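PDB 6TJ6: calmodulin, putative from Toxoplasma gondii, which binds calcium through an EF-hand helix-loop-helix motif and is probably a small calcium-responsive protein of the calmodulin family. Local coordinates for residues Lys45-Pro48 with Met49-Trp53; Lys62-Ser66 with Tyr67-Glu71. All coordinates share one frame; numbering follows the deposited sequence.

Contact 1 of 2, residues Lys45-Pro48 with Met49-Trp53; sequences KALP and MSMAW
The turn that joins helix 41-46 to strand 50-52 belongs to an EF-hand pair: the M51 side chain reaches back to L47 and P48 from within strand 50-52, which pairs with strand 22-24. That pairing, with backbone hydrogen bonds between M51 and I23, is the short antiparallel link usual between two EF-hand loops. Here only three residues separate helix from strand, too few for a canonical twelve-residue calcium loop. M51 carries the side-chain contact across the turn. Its CG lies beside the backbone N (chi1 -75°) and the chain runs straight on from there, which carries the methyl back along the turn. CG rests on P48 CG at 3.8 Å, while the terminal CE reaches P48 CD at 3.6 Å. The same CE meets the L47 branch CD2, also at 3.8 Å, and M51 crosses both side chains at roughly a right angle. The pliant, unbranched thioether suits this buried place, where it also touches L28 of helix 26-34 and F56 and W59 of helix 53-64. L47 touches V29 and I32, so leucine continues the same oily surface. P48 supplies a rigid apolar ring and has no N-H to satisfy where the helix has ended; its CG also lies 3.7 Å from S50 O. S50 points away from the turn, and its side chain comes about 4 Å from that of E22, a calcium-binding residue of this protein, although no calcium is bound to this chain here. M49 O accepts a hydrogen bond from S24 OG. No hydrogen bond joins 45-48 to 49-53; the turn closes on itself through apolar contact, and polar backbone groups of 49-53 bond to strand 22-24 and helix 53-64.

Contact 2 of 2, residues Lys62-Ser66 with Tyr67-Glu71; sequences KKLAS and YNPEE
Y67 follows the end of helix 53-64, and its side chain returns over K63. At its root, CB lies 3.3 Å from K63 O, in tight van der Waals contact. Because CG stands opposite the backbone N (chi1 -175°), the ring is set beside the lysine chain. The first ring atoms then meet its methylenes: CD2 is 3.8 Å from K63 CE, which approaches the ring at a slant. At the tip, OH bonds to S38 N, while K63 NZ continues to a salt bridge with E43. Tyrosine suits this site because its flat ring takes the aliphatic part of the lysine and its hydroxyl bridges to the loop before helix 41-46. The lysine bends at its second torsion, bringing CE to the ring on its way to E43.

The helix closes with two i to i-3 bonds: S66 N to K63 O at 3.0 Å, then a weak one from Y67 N to L64 O, long at 3.5 Å though fairly straight at 161°. L64 CD2 meets P69 CG at 3.6 Å, the two side chains crossing at about a right angle, and this apolar touch spans the break between the helices. N68 is the N-cap of the next helix: its OD1 accepts from E70 N, a weak capping bond of 3.5 Å with an angle of 136°. Asparagine is a common choice for this role, and proline fits the first turn that follows, where no N-H is needed for a bond inside the helix. This break probably corresponds to the middle of the continuous central helix of extended calmodulin. V37 of the loop before helix 41-46 touches K63, L64 and Y67, while P69 and E70 touch L134 and K131 of helix 127-134.

The two contacts come in series along the chain, and helix 53-64 joins them: contact 1 ends on its first residue, and contact 2 begins in its last turn. Their centres lie 19 Å apart and their nearest atoms about 9 Å, so they do not touch. Contact 1 sits at the loop end of the first EF-hand pair, beside its two-stranded sheet, whereas contact 2 lies at the passage from that pair to the helix 69-78 of the second. Helix 41-46 is a second element common to both, since contact 1 begins in its last residues and E43 within it forms a salt bridge with K63 of contact 2. Contact 1 therefore lies within the first EF-hand pair, and contact 2 at the junction between the two pairs.

Contact 1 of 2, residues Lys45-Pro48 with Met49-Trp53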
ATOM      1  N   LYS A  45      13.621  21.161 -11.826  1.00 73.09           N
ATOM      2  CA  LYS A  45      13.609  21.345 -13.273  1.00 73.06           C
ATOM      3  C   LYS A  45      14.237  20.159 -13.993  1.00 72.18           C
ATOM      4  O   LYS A  45      13.807  19.808 -15.097  1.00 74.11           O
ATOM      5  CB  LYS A  45      14.341  22.634 -13.655  1.00 73.77           C
ATOM      6  N   ALA A  46      15.239  19.526 -13.385  1.00 75.40           N
ATOM      7  CA  ALA A  46      15.938  18.420 -14.030  1.00 73.62           C
ATOM      8  C   ALA A  46      15.195  17.094 -13.933  1.00 71.39           C
ATOM      9  O   ALA A  46      15.605  16.130 -14.590  1.00 68.93           O
ATOM     10  CB  ALA A  46      17.338  18.264 -13.432  1.00 76.81           C
ATOM     11  N   LEU A  47      14.131  17.017 -13.139  1.00 72.01           N
ATOM     12  CA  LEU A  47      13.401  15.766 -12.992  1.00 68.71           C
ATOM     13  C   LEU A  47      12.822  15.332 -14.336  1.00 66.15           C
ATOM     14  O   LEU A  47      12.388  16.177 -15.129  1.00 67.84           O
ATOM     15  CB  LEU A  47      12.278  15.912 -11.963  1.00 61.12           C
ATOM     16  CG  LEU A  47      12.683  16.019 -10.491  1.00 58.65           C
ATOM     17  CD1 LEU A  47      11.457  16.246  -9.620  1.00 56.61           C
ATOM     18  CD2 LEU A  47      13.436  14.774 -10.048  1.00 56.78           C
ATOM     19  N   PRO A  48      12.806  14.031 -14.631  1.00 64.46           N
ATOM     20  CA  PRO A  48      12.251  13.570 -15.911  1.00 65.54           C
ATOM     21  C   PRO A  48      10.735  13.646 -15.944  1.00 70.70           C
ATOM     22  O   PRO A  48      10.107  14.012 -14.946  1.00 63.24           O
ATOM     23  CB  PRO A  48      12.742  12.119 -16.000  1.00 62.19           C
ATOM     24  CG  PRO A  48      12.898  11.697 -14.578  1.00 61.01           C
ATOM     25  CD  PRO A  48      13.358  12.923 -13.832  1.00 59.16           C
ATOM     26  N   MET A  49      10.138  13.297 -17.088  1.00 85.40           N
ATOM     27  CA  MET A  49       8.684  13.329 -17.203  1.00 87.85           C
ATOM     28  C   MET A  49       8.034  12.392 -16.191  1.00 79.54           C
ATOM     29  O   MET A  49       7.070  12.764 -15.512  1.00 77.67           O
ATOM     30  CB  MET A  49       8.256  12.966 -18.626  1.00 97.16           C
ATOM     31  CG  MET A  49       8.472  14.072 -19.648  0.50111.04           C
ATOM     32  SD  MET A  49       7.103  14.162 -20.818  1.00120.87           S
ATOM     33  CE  MET A  49       7.708  15.388 -21.975  0.50123.34           C
ATOM     34  N   SER A  50       8.559  11.175 -16.067  1.00 71.35           N
ATOM     35  CA  SER A  50       8.031  10.203 -15.121  1.00 65.89           C
ATOM     36  C   SER A  50       9.153   9.268 -14.691  1.00 62.59           C
ATOM     37  O   SER A  50      10.213   9.198 -15.320  1.00 60.17           O
ATOM     38  CB  SER A  50       6.860   9.418 -15.721  1.00 57.78           C
ATOM     39  OG  SER A  50       7.275   8.647 -16.834  1.00 71.89           O
ATOM     40  N   MET A  51       8.903   8.544 -13.601  1.00 56.51           N
ATOM     41  CA  MET A  51       9.868   7.608 -13.039  1.00 52.13           C
ATOM     42  C   MET A  51       9.181   6.290 -12.720  1.00 51.78           C
ATOM     43  O   MET A  51       8.135   6.274 -12.064  1.00 51.54           O
ATOM     44  CB  MET A  51      10.514   8.160 -11.763  1.00 47.94           C
ATOM     45  CG  MET A  51      11.555   9.244 -11.960  1.00 49.17           C
ATOM     46  SD  MET A  51      12.437   9.527 -10.411  1.00 54.87           S
ATOM     47  CE  MET A  51      13.311  11.045 -10.766  1.00 55.56           C
ATOM     48  N   ALA A  52       9.774   5.192 -13.179  1.00 45.47           N
ATOM     49  CA  ALA A  52       9.456   3.883 -12.636  1.00 47.06           C
ATOM     50  C   ALA A  52      10.271   3.663 -11.362  1.00 47.92           C
ATOM     51  O   ALA A  52      11.101   4.492 -10.978  1.00 45.50           O
ATOM     52  CB  ALA A  52       9.722   2.795 -13.676  1.00 45.72           C
ATOM     53  N   TRP A  53      10.040   2.534 -10.689  1.00 51.63           N
ATOM     54  CA  TRP A  53      10.713   2.279  -9.415  1.00 50.50           C
ATOM     55  C   TRP A  53      12.236   2.326  -9.492  1.00 49.67           C
ATOM     56  O   TRP A  53      12.851   2.928  -8.599  1.00 47.62           O
ATOM     57  CB  TRP A  53      10.268   0.932  -8.829  1.00 51.00           C
ATOM     58  CG  TRP A  53      11.189   0.469  -7.731  1.00 52.57           C
ATOM     59  CD1 TRP A  53      12.014  -0.623  -7.750  1.00 50.65           C
ATOM     60  CD2 TRP A  53      11.407   1.112  -6.469  1.00 50.81           C
ATOM     61  NE1 TRP A  53      12.713  -0.707  -6.568  1.00 49.56           N
ATOM     62  CE2 TRP A  53      12.360   0.346  -5.765  1.00 48.05           C
ATOM     63  CE3 TRP A  53      10.879   2.257  -5.860  1.00 49.58           C
ATOM     64  CZ2 TRP A  53      12.795   0.687  -4.484  1.00 41.72           C
ATOM     65  CZ3 TRP A  53      11.315   2.597  -4.590  1.00 45.09           C
ATOM     66  CH2 TRP A  53      12.264   1.815  -3.916  1.00 43.10           C
TER

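Contact 2 of 2, residues Lys62-Ser66 with Tyr67-Glu71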
ATOM      1  N   LYS A  62      20.832   8.434  -4.453  1.00 48.12           N
ATOM      2  CA  LYS A  62      21.899   9.398  -4.699  1.00 51.45           C
ATOM      3  C   LYS A  62      21.650  10.713  -3.969  1.00 49.67           C
ATOM      4  O   LYS A  62      22.607  11.376  -3.550  1.00 52.50           O
ATOM      5  CB  LYS A  62      22.053   9.619  -6.205  1.00 58.66           C
ATOM      6  CG  LYS A  62      22.507   8.365  -6.946  1.00 51.58           C
ATOM      7  CD  LYS A  62      22.170   8.405  -8.430  1.00 67.23           C
ATOM      8  CE  LYS A  62      23.162   9.243  -9.214  1.00 79.88           C
ATOM      9  NZ  LYS A  62      22.863   9.205 -10.672  1.00 90.50           N
ATOM     10  N   LYS A  63      20.382  11.097  -3.789  1.00 51.24           N
ATOM     11  CA  LYS A  63      20.078  12.322  -3.052  1.00 51.45           C
ATOM     12  C   LYS A  63      20.397  12.167  -1.568  1.00 54.66           C
ATOM     13  O   LYS A  63      21.089  13.007  -0.982  1.00 50.63           O
ATOM     14  CB  LYS A  63      18.610  12.704  -3.251  1.00 42.55           C
ATOM     15  CG  LYS A  63      18.181  13.959  -2.512  1.00 42.95           C
ATOM     16  CD  LYS A  63      19.014  15.157  -2.932  1.00 49.38           C
ATOM     17  CE  LYS A  63      18.425  16.443  -2.394  1.00 52.89           C
ATOM     18  NZ  LYS A  63      19.238  17.637  -2.744  1.00 57.03           N
ATOM     19  N   LEU A  64      19.891  11.102  -0.944  1.00 53.26           N
ATOM     20  CA  LEU A  64      20.110  10.878   0.481  1.00 57.05           C
ATOM     21  C   LEU A  64      21.580  10.691   0.825  1.00 60.97           C
ATOM     22  O   LEU A  64      21.968  10.898   1.981  1.00 58.61           O
ATOM     23  CB  LEU A  64      19.306   9.661   0.938  1.00 51.77           C
ATOM     24  CG  LEU A  64      17.789   9.854   0.927  1.00 54.51           C
ATOM     25  CD1 LEU A  64      17.061   8.554   1.239  1.00 49.93           C
ATOM     26  CD2 LEU A  64      17.400  10.938   1.914  1.00 53.80           C
ATOM     27  N   ALA A  65      22.405  10.303  -0.149  1.00 57.07           N
ATOM     28  CA  ALA A  65      23.834  10.163   0.095  1.00 64.58           C
ATOM     29  C   ALA A  65      24.501  11.495   0.401  1.00 68.13           C
ATOM     30  O   ALA A  65      25.607  11.510   0.950  1.00 75.47           O
ATOM     31  CB  ALA A  65      24.506   9.506  -1.110  1.00 59.65           C
ATOM     32  N   SER A  66      23.860  12.612   0.059  1.00 67.08           N
ATOM     33  CA  SER A  66      24.403  13.936   0.331  1.00 66.76           C
ATOM     34  C   SER A  66      23.438  14.831   1.094  1.00 64.37           C
ATOM     35  O   SER A  66      23.748  16.009   1.311  1.00 72.16           O
ATOM     36  CB  SER A  66      24.804  14.624  -0.981  1.00 70.72           C
ATOM     37  OG  SER A  66      23.660  14.922  -1.764  1.00 75.02           O
ATOM     38  N   TYR A  67      22.288  14.309   1.516  1.00 60.24           N
ATOM     39  CA  TYR A  67      21.219  15.110   2.108  1.00 61.54           C
ATOM     40  C   TYR A  67      20.599  14.309   3.241  1.00 66.52           C
ATOM     41  O   TYR A  67      20.012  13.250   2.996  1.00 71.38           O
ATOM     42  CB  TYR A  67      20.169  15.463   1.046  1.00 52.69           C
ATOM     43  CG  TYR A  67      19.048  16.391   1.482  1.00 55.83           C
ATOM     44  CD1 TYR A  67      17.960  15.913   2.204  1.00 58.57           C
ATOM     45  CD2 TYR A  67      19.056  17.731   1.122  1.00 58.79           C
ATOM     46  CE1 TYR A  67      16.931  16.755   2.583  1.00 61.31           C
ATOM     47  CE2 TYR A  67      18.032  18.577   1.493  1.00 57.34           C
ATOM     48  CZ  TYR A  67      16.972  18.085   2.222  1.00 56.38           C
ATOM     49  OH  TYR A  67      15.951  18.926   2.593  1.00 55.68           O
ATOM     50  N   ASN A  68      20.732  14.802   4.472  1.00 65.79           N
ATOM     51  CA  ASN A  68      20.154  14.124   5.623  1.00 70.35           C
ATOM     52  C   ASN A  68      18.819  14.765   5.965  1.00 71.30           C
ATOM     53  O   ASN A  68      18.796  15.915   6.429  1.00 66.56           O
ATOM     54  CB  ASN A  68      21.100  14.184   6.822  1.00 78.76           C
ATOM     55  CG  ASN A  68      20.607  13.359   8.000  1.00 90.50           C
ATOM     56  OD1 ASN A  68      19.570  12.697   7.925  1.00 98.15           O
ATOM     57  ND2 ASN A  68      21.359  13.387   9.093  1.00 89.09           N
ATOM     58  N   PRO A  69      17.693  14.072   5.759  1.00 70.04           N
ATOM     59  CA  PRO A  69      16.383  14.694   6.034  1.00 69.60           C
ATOM     60  C   PRO A  69      16.218  15.215   7.451  1.00 70.02           C
ATOM     61  O   PRO A  69      15.702  16.323   7.638  1.00 66.64           O
ATOM     62  CB  PRO A  69      15.401  13.554   5.729  1.00 62.91           C
ATOM     63  CG  PRO A  69      16.105  12.714   4.728  1.00 63.62           C
ATOM     64  CD  PRO A  69      17.557  12.753   5.121  1.00 59.23           C
ATOM     65  N   GLU A  70      16.630  14.442   8.457  1.00 69.96           N
ATOM     66  CA  GLU A  70      16.443  14.862   9.844  1.00 72.81           C
ATOM     67  C   GLU A  70      17.115  16.205  10.107  1.00 74.39           C
ATOM     68  O   GLU A  70      16.493  17.137  10.637  1.00 78.29           O
ATOM     69  CB  GLU A  70      16.993  13.788  10.784  1.00 81.24           C
ATOM     70  CG  GLU A  70      16.882  14.131  12.259  1.00 90.54           C
ATOM     71  CD  GLU A  70      17.378  13.014  13.158  1.00105.79           C
ATOM     72  OE1 GLU A  70      18.588  12.707  13.121  1.00111.95           O
ATOM     73  OE2 GLU A  70      16.555  12.436  13.898  1.00109.34           O
ATOM     74  N   GLU A  71      18.387  16.324   9.726  1.00 73.78           N
ATOM     75  CA  GLU A  71      19.135  17.540  10.019  1.00 74.94           C
ATOM     76  C   GLU A  71      18.624  18.718   9.200  1.00 69.56           C
ATOM     77  O   GLU A  71      18.538  19.837   9.714  1.00 66.86           O
ATOM     78  CB  GLU A  71      20.624  17.304   9.777  1.00 82.19           C
ATOM     79  CG  GLU A  71      21.205  16.223  10.677  1.00100.50           C
ATOM     80  CD  GLU A  71      22.679  15.960  10.428  1.00117.62           C
ATOM     81  OE1 GLU A  71      23.296  15.240  11.243  1.00125.88           O
ATOM     82  OE2 GLU A  71      23.222  16.466   9.423  1.00127.43           O
TER